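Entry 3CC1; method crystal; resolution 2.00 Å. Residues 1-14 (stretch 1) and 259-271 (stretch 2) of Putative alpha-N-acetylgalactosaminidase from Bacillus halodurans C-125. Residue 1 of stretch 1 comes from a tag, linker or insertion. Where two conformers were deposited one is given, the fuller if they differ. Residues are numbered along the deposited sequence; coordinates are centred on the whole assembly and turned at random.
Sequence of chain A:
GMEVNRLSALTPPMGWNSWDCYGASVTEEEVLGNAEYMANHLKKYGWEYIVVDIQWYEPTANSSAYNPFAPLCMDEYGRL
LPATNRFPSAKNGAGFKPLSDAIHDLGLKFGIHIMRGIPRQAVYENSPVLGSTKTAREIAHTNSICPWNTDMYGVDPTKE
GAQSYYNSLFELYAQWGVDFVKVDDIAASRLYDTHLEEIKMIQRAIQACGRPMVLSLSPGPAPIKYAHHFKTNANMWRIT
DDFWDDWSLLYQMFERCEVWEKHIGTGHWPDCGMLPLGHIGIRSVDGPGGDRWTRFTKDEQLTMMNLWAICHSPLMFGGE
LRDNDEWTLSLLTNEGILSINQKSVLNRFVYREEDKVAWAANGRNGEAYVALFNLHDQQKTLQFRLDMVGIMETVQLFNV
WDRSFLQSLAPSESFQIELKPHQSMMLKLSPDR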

# COMPACT_ATOMS: atom_id res chain seq x y z
N GLY A 1 20.61 2.88 7.34
CA GLY A 1 20.96 3.24 5.93
C GLY A 1 22.45 3.05 5.71
O GLY A 1 23.16 2.61 6.60
N MSE A 2 22.90 3.35 4.49
CA MSE A 2 24.31 3.25 4.07
C MSE A 2 24.82 4.64 3.79
O MSE A 2 24.40 5.29 2.83
CB MSE A 2 24.46 2.38 2.82
CG MSE A 2 25.87 2.43 2.14
SE MSE A 2 27.35 1.92 3.30
CE MSE A 2 26.80 0.11 3.75
N GLU A 3 25.72 5.11 4.64
CA GLU A 3 26.14 6.53 4.59
C GLU A 3 27.62 6.80 4.39
O GLU A 3 28.10 7.90 4.67
CB GLU A 3 25.71 7.21 5.90
CG GLU A 3 24.20 7.34 6.14
CD GLU A 3 23.88 8.18 7.37
OE1 GLU A 3 24.81 8.75 8.00
OE2 GLU A 3 22.68 8.30 7.72
N VAL A 4 28.35 5.80 3.91
CA VAL A 4 29.77 5.92 3.61
C VAL A 4 30.05 5.68 2.14
O VAL A 4 29.31 4.98 1.46
CB VAL A 4 30.65 5.02 4.53
CG1 VAL A 4 30.47 5.46 6.00
CG2 VAL A 4 30.35 3.48 4.32
N ASN A 5 31.12 6.26 1.63
CA ASN A 5 31.49 6.10 0.23
C ASN A 5 32.56 5.00 0.07
O ASN A 5 32.91 4.62 -1.04
CB ASN A 5 32.02 7.41 -0.34
CG ASN A 5 33.37 7.79 0.25
OD1 ASN A 5 33.47 8.03 1.45
ND2 ASN A 5 34.41 7.82 -0.58
N ARG A 6 33.10 4.55 1.19
CA ARG A 6 34.10 3.49 1.20
C ARG A 6 33.73 2.37 2.12
O ARG A 6 33.36 2.55 3.29
CB ARG A 6 35.48 4.02 1.57
CG ARG A 6 36.31 4.36 0.36
CD ARG A 6 37.72 4.86 0.69
NE ARG A 6 38.12 5.87 -0.31
CZ ARG A 6 38.61 5.61 -1.53
NH1 ARG A 6 38.84 4.37 -1.96
NH2 ARG A 6 38.88 6.63 -2.34
N LEU A 7 33.88 1.18 1.58
CA LEU A 7 33.70 -0.06 2.32
C LEU A 7 34.92 -0.91 2.03
O LEU A 7 35.31 -1.11 0.89
CB LEU A 7 32.40 -0.77 1.91
CG LEU A 7 31.08 -0.09 2.25
CD1 LEU A 7 29.90 -0.84 1.63
CD2 LEU A 7 30.93 0.04 3.75
N SER A 8 35.55 -1.37 3.10
CA SER A 8 36.84 -2.06 2.99
C SER A 8 37.75 -1.35 2.01
O SER A 8 38.39 -1.95 1.19
CB SER A 8 36.63 -3.51 2.58
OG SER A 8 35.62 -4.12 3.40
N ALA A 9 37.79 -0.03 2.11
CA ALA A 9 38.76 0.76 1.34
C ALA A 9 38.37 0.99 -0.12
O ALA A 9 39.07 1.70 -0.83
CB ALA A 9 40.14 0.11 1.41
N LEU A 10 37.25 0.43 -0.57
CA LEU A 10 36.83 0.62 -1.97
C LEU A 10 35.54 1.41 -2.05
O LEU A 10 34.77 1.44 -1.11
CB LEU A 10 36.65 -0.71 -2.68
CG LEU A 10 37.93 -1.58 -2.66
CD1 LEU A 10 37.66 -2.95 -3.22
CD2 LEU A 10 39.16 -0.90 -3.36
N THR A 11 35.36 2.06 -3.20
CA THR A 11 34.19 2.82 -3.50
C THR A 11 33.26 2.00 -4.39
O THR A 11 33.60 0.88 -4.78
CB THR A 11 34.58 4.13 -4.19
OG1 THR A 11 35.18 3.82 -5.45
CG2 THR A 11 35.55 4.95 -3.30
N PRO A 12 32.06 2.50 -4.64
CA PRO A 12 31.13 1.64 -5.43
C PRO A 12 31.71 1.33 -6.80
O PRO A 12 32.27 2.22 -7.44
CB PRO A 12 29.87 2.48 -5.54
CG PRO A 12 29.91 3.42 -4.32
CD PRO A 12 31.37 3.62 -3.97
N PRO A 13 31.61 0.07 -7.25
CA PRO A 13 32.12 -0.28 -8.58
C PRO A 13 31.47 0.54 -9.69
O PRO A 13 30.26 0.79 -9.69
CB PRO A 13 31.75 -1.77 -8.72
CG PRO A 13 31.70 -2.28 -7.32
CD PRO A 13 31.14 -1.13 -6.51
N MSE A 14 32.31 0.97 -10.62
CA MSE A 14 31.92 1.60 -11.85
C MSE A 14 32.48 0.81 -13.03
O MSE A 14 33.69 0.49 -13.10
CB MSE A 14 32.47 3.04 -11.91
CG MSE A 14 31.89 3.99 -10.85
SE MSE A 14 32.71 5.71 -10.88
CE MSE A 14 32.43 6.18 -12.76
N VAL A 259 12.79 1.77 1.50
CA VAL A 259 12.64 0.60 2.37
C VAL A 259 14.03 -0.02 2.73
O VAL A 259 14.32 -0.37 3.87
CB VAL A 259 11.69 -0.46 1.70
CG1 VAL A 259 11.72 -1.76 2.45
CG2 VAL A 259 10.26 0.10 1.62
N TRP A 260 14.90 -0.12 1.74
CA TRP A 260 16.23 -0.67 1.91
C TRP A 260 17.04 0.11 2.97
O TRP A 260 17.76 -0.48 3.80
CB TRP A 260 16.94 -0.61 0.56
CG TRP A 260 18.19 -1.37 0.51
CD1 TRP A 260 18.36 -2.68 0.12
CD2 TRP A 260 19.47 -0.88 0.89
NE1 TRP A 260 19.69 -3.02 0.25
CE2 TRP A 260 20.39 -1.94 0.71
CE3 TRP A 260 19.94 0.35 1.34
CZ2 TRP A 260 21.77 -1.80 0.97
CZ3 TRP A 260 21.31 0.49 1.62
CH2 TRP A 260 22.20 -0.59 1.45
N GLU A 261 16.91 1.42 2.93
CA GLU A 261 17.69 2.28 3.82
C GLU A 261 17.23 2.17 5.28
O GLU A 261 18.00 2.48 6.17
CB GLU A 261 17.61 3.75 3.42
CG GLU A 261 18.22 4.13 2.15
CD GLU A 261 19.75 4.01 2.12
OE1 GLU A 261 20.39 3.60 3.14
OE2 GLU A 261 20.29 4.32 1.03
N LYS A 262 16.01 1.69 5.49
CA LYS A 262 15.42 1.57 6.83
C LYS A 262 15.73 0.21 7.45
O LYS A 262 15.45 -0.03 8.61
CB LYS A 262 13.89 1.81 6.78
N HIS A 263 16.31 -0.68 6.66
CA HIS A 263 16.78 -1.96 7.18
C HIS A 263 18.13 -1.83 7.86
O HIS A 263 18.89 -0.89 7.61
CB HIS A 263 16.88 -3.01 6.07
CG HIS A 263 15.56 -3.58 5.68
ND1 HIS A 263 14.86 -3.15 4.57
CD2 HIS A 263 14.81 -4.56 6.24
CE1 HIS A 263 13.73 -3.82 4.48
NE2 HIS A 263 13.68 -4.69 5.48
N ILE A 264 18.41 -2.80 8.72
CA ILE A 264 19.69 -2.84 9.44
C ILE A 264 20.82 -3.05 8.44
O ILE A 264 21.89 -2.45 8.53
CB ILE A 264 19.70 -3.97 10.51
CG1 ILE A 264 18.79 -3.57 11.67
CG2 ILE A 264 21.13 -4.25 11.00
CD1 ILE A 264 18.47 -4.67 12.67
N GLY A 265 20.57 -3.95 7.50
CA GLY A 265 21.50 -4.21 6.42
C GLY A 265 22.69 -5.06 6.83
O GLY A 265 22.83 -5.43 8.00
N THR A 266 23.55 -5.32 5.84
CA THR A 266 24.74 -6.16 6.02
C THR A 266 26.01 -5.36 5.75
O THR A 266 27.10 -5.91 5.77
CB THR A 266 24.75 -7.31 4.99
OG1 THR A 266 24.79 -6.72 3.68
CG2 THR A 266 23.46 -8.19 5.08
N GLY A 267 25.88 -4.09 5.44
CA GLY A 267 27.05 -3.24 5.18
C GLY A 267 27.56 -3.38 3.76
O GLY A 267 28.77 -3.46 3.53
N HIS A 268 26.63 -3.43 2.82
CA HIS A 268 26.97 -3.42 1.40
C HIS A 268 26.28 -2.27 0.72
O HIS A 268 25.36 -1.68 1.27
CB HIS A 268 26.61 -4.77 0.75
CG HIS A 268 27.49 -5.89 1.21
ND1 HIS A 268 27.06 -6.86 2.11
CD2 HIS A 268 28.79 -6.16 0.95
CE1 HIS A 268 28.06 -7.68 2.36
NE2 HIS A 268 29.12 -7.29 1.67
N TRP A 269 26.74 -1.92 -0.46
CA TRP A 269 26.10 -0.83 -1.22
C TRP A 269 24.76 -1.36 -1.64
O TRP A 269 24.63 -2.55 -1.87
CB TRP A 269 26.83 -0.48 -2.53
CG TRP A 269 28.27 -0.37 -2.43
CD1 TRP A 269 29.23 -1.20 -2.97
CD2 TRP A 269 28.95 0.64 -1.75
NE1 TRP A 269 30.48 -0.75 -2.64
CE2 TRP A 269 30.33 0.38 -1.89
CE3 TRP A 269 28.54 1.74 -1.03
CZ2 TRP A 269 31.28 1.18 -1.34
CZ3 TRP A 269 29.49 2.53 -0.49
CH2 TRP A 269 30.83 2.25 -0.64
N PRO A 270 23.78 -0.46 -1.82
CA PRO A 270 22.55 -0.85 -2.48
C PRO A 270 22.74 -0.93 -3.99
O PRO A 270 23.15 0.06 -4.65
CB PRO A 270 21.59 0.29 -2.13
CG PRO A 270 22.55 1.52 -2.02
CD PRO A 270 23.82 0.98 -1.47
N ASP A 271 22.40 -2.07 -4.54
CA ASP A 271 22.40 -2.25 -5.96
C ASP A 271 21.03 -1.96 -6.56
O ASP A 271 20.10 -2.74 -6.39
CB ASP A 271 22.83 -3.67 -6.31
CG ASP A 271 23.09 -3.83 -7.82
OD1 ASP A 271 22.99 -2.82 -8.59
OD2 ASP A 271 23.38 -4.98 -8.25
O HOH W 1 21.10 0.50 8.46
O HOH W 2 22.88 4.42 0.68

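The N-terminal segment, residues 1-14, contains no regular helix or strand up to its last residue, and it packs against a segment, residues 259-271, that is helical at its start and continues as loop. The two stretches lie far apart in sequence, and together they bury 567 Å². Their polar contacts gather at the chain terminus, where Gly1 and Glu261 bring their CA atoms to 4.0 Å, whereas the remainder of the interface is built chiefly around the indole of Trp269.

Gly1 comes from the expression tag, yet two partners are found for its amino group. Gly1 N donates to the carbonyl Glu261 O at 2.9 Å and also to water 1, 2.7 Å from Gly1 N. Water 1 also lies 2.7 Å from His263 O, to which it can donate, and so can bridge the tag residue to the backbone of the second stretch. The next amide, Met2 N, donates to the carboxylate oxygen Glu261 OE1 at 2.9 Å, although the position of this oxygen is less certain because it is modelled too close to a neighbour. Water 2 lies 2.6 Å from the other carboxylate oxygen, Glu261 OE2, and 2.8 Å from Met2 O and can donate to either, though with other acceptors nearby elsewhere in the structure it need not serve both at once. Glu261 thus contacts Met2 directly at its amide and, by way of water 2, may also reach its carbonyl.

The selenomethionine side chain of Met2 points toward the second stretch and fills the space between its two tryptophans. Met2 CB meets the edge of the Trp260 ring, 3.9 Å from Trp260 CZ3, while Met2 CE reaches the loop backbone, 3.4 Å from His268 O. The selenium approaches Trp269 obliquely, with Met2 SE 5.2 Å from the centroid of the six-membered ring.

Trp269 contributes the largest covered area, 166 Å², and its six-membered ring is clamped between two aliphatic groups. Leu7 CD1 sits over one face, 3.6 Å from the centroid of the Trp269 six-membered ring, and Pro12 CG sits over the opposite face, 3.7 Å from that centroid. Both lie almost on the ring normal, as expected for CH-pi contacts, in which weakly polarised C-H groups meet the electron-rich face. Around the ring's edge come backbone oxygens, with Val4 O 3.1 Å from Trp269 CZ3 and Leu10 O 3.5 Å from Trp269 CZ2, suitably placed to meet the slightly positive rim. Leu7 CD1 also touches the loop at Gly267 O, 3.4 Å away.

A type I' turn runs from Leu7, one of the two clamping residues, to Leu10, shortly before the other, Pro12. It is closed by paired backbone bonds, Leu7 N to Leu10 O at 2.8 Å and Leu10 N to Leu7 O at 2.9 Å, and Arg6 NH1 adds a bond to Ala9 O at 2.9 Å. In the opposing loop, Thr266 OG1 and His268 ND1 share a hydrogen bond of 2.8 Å.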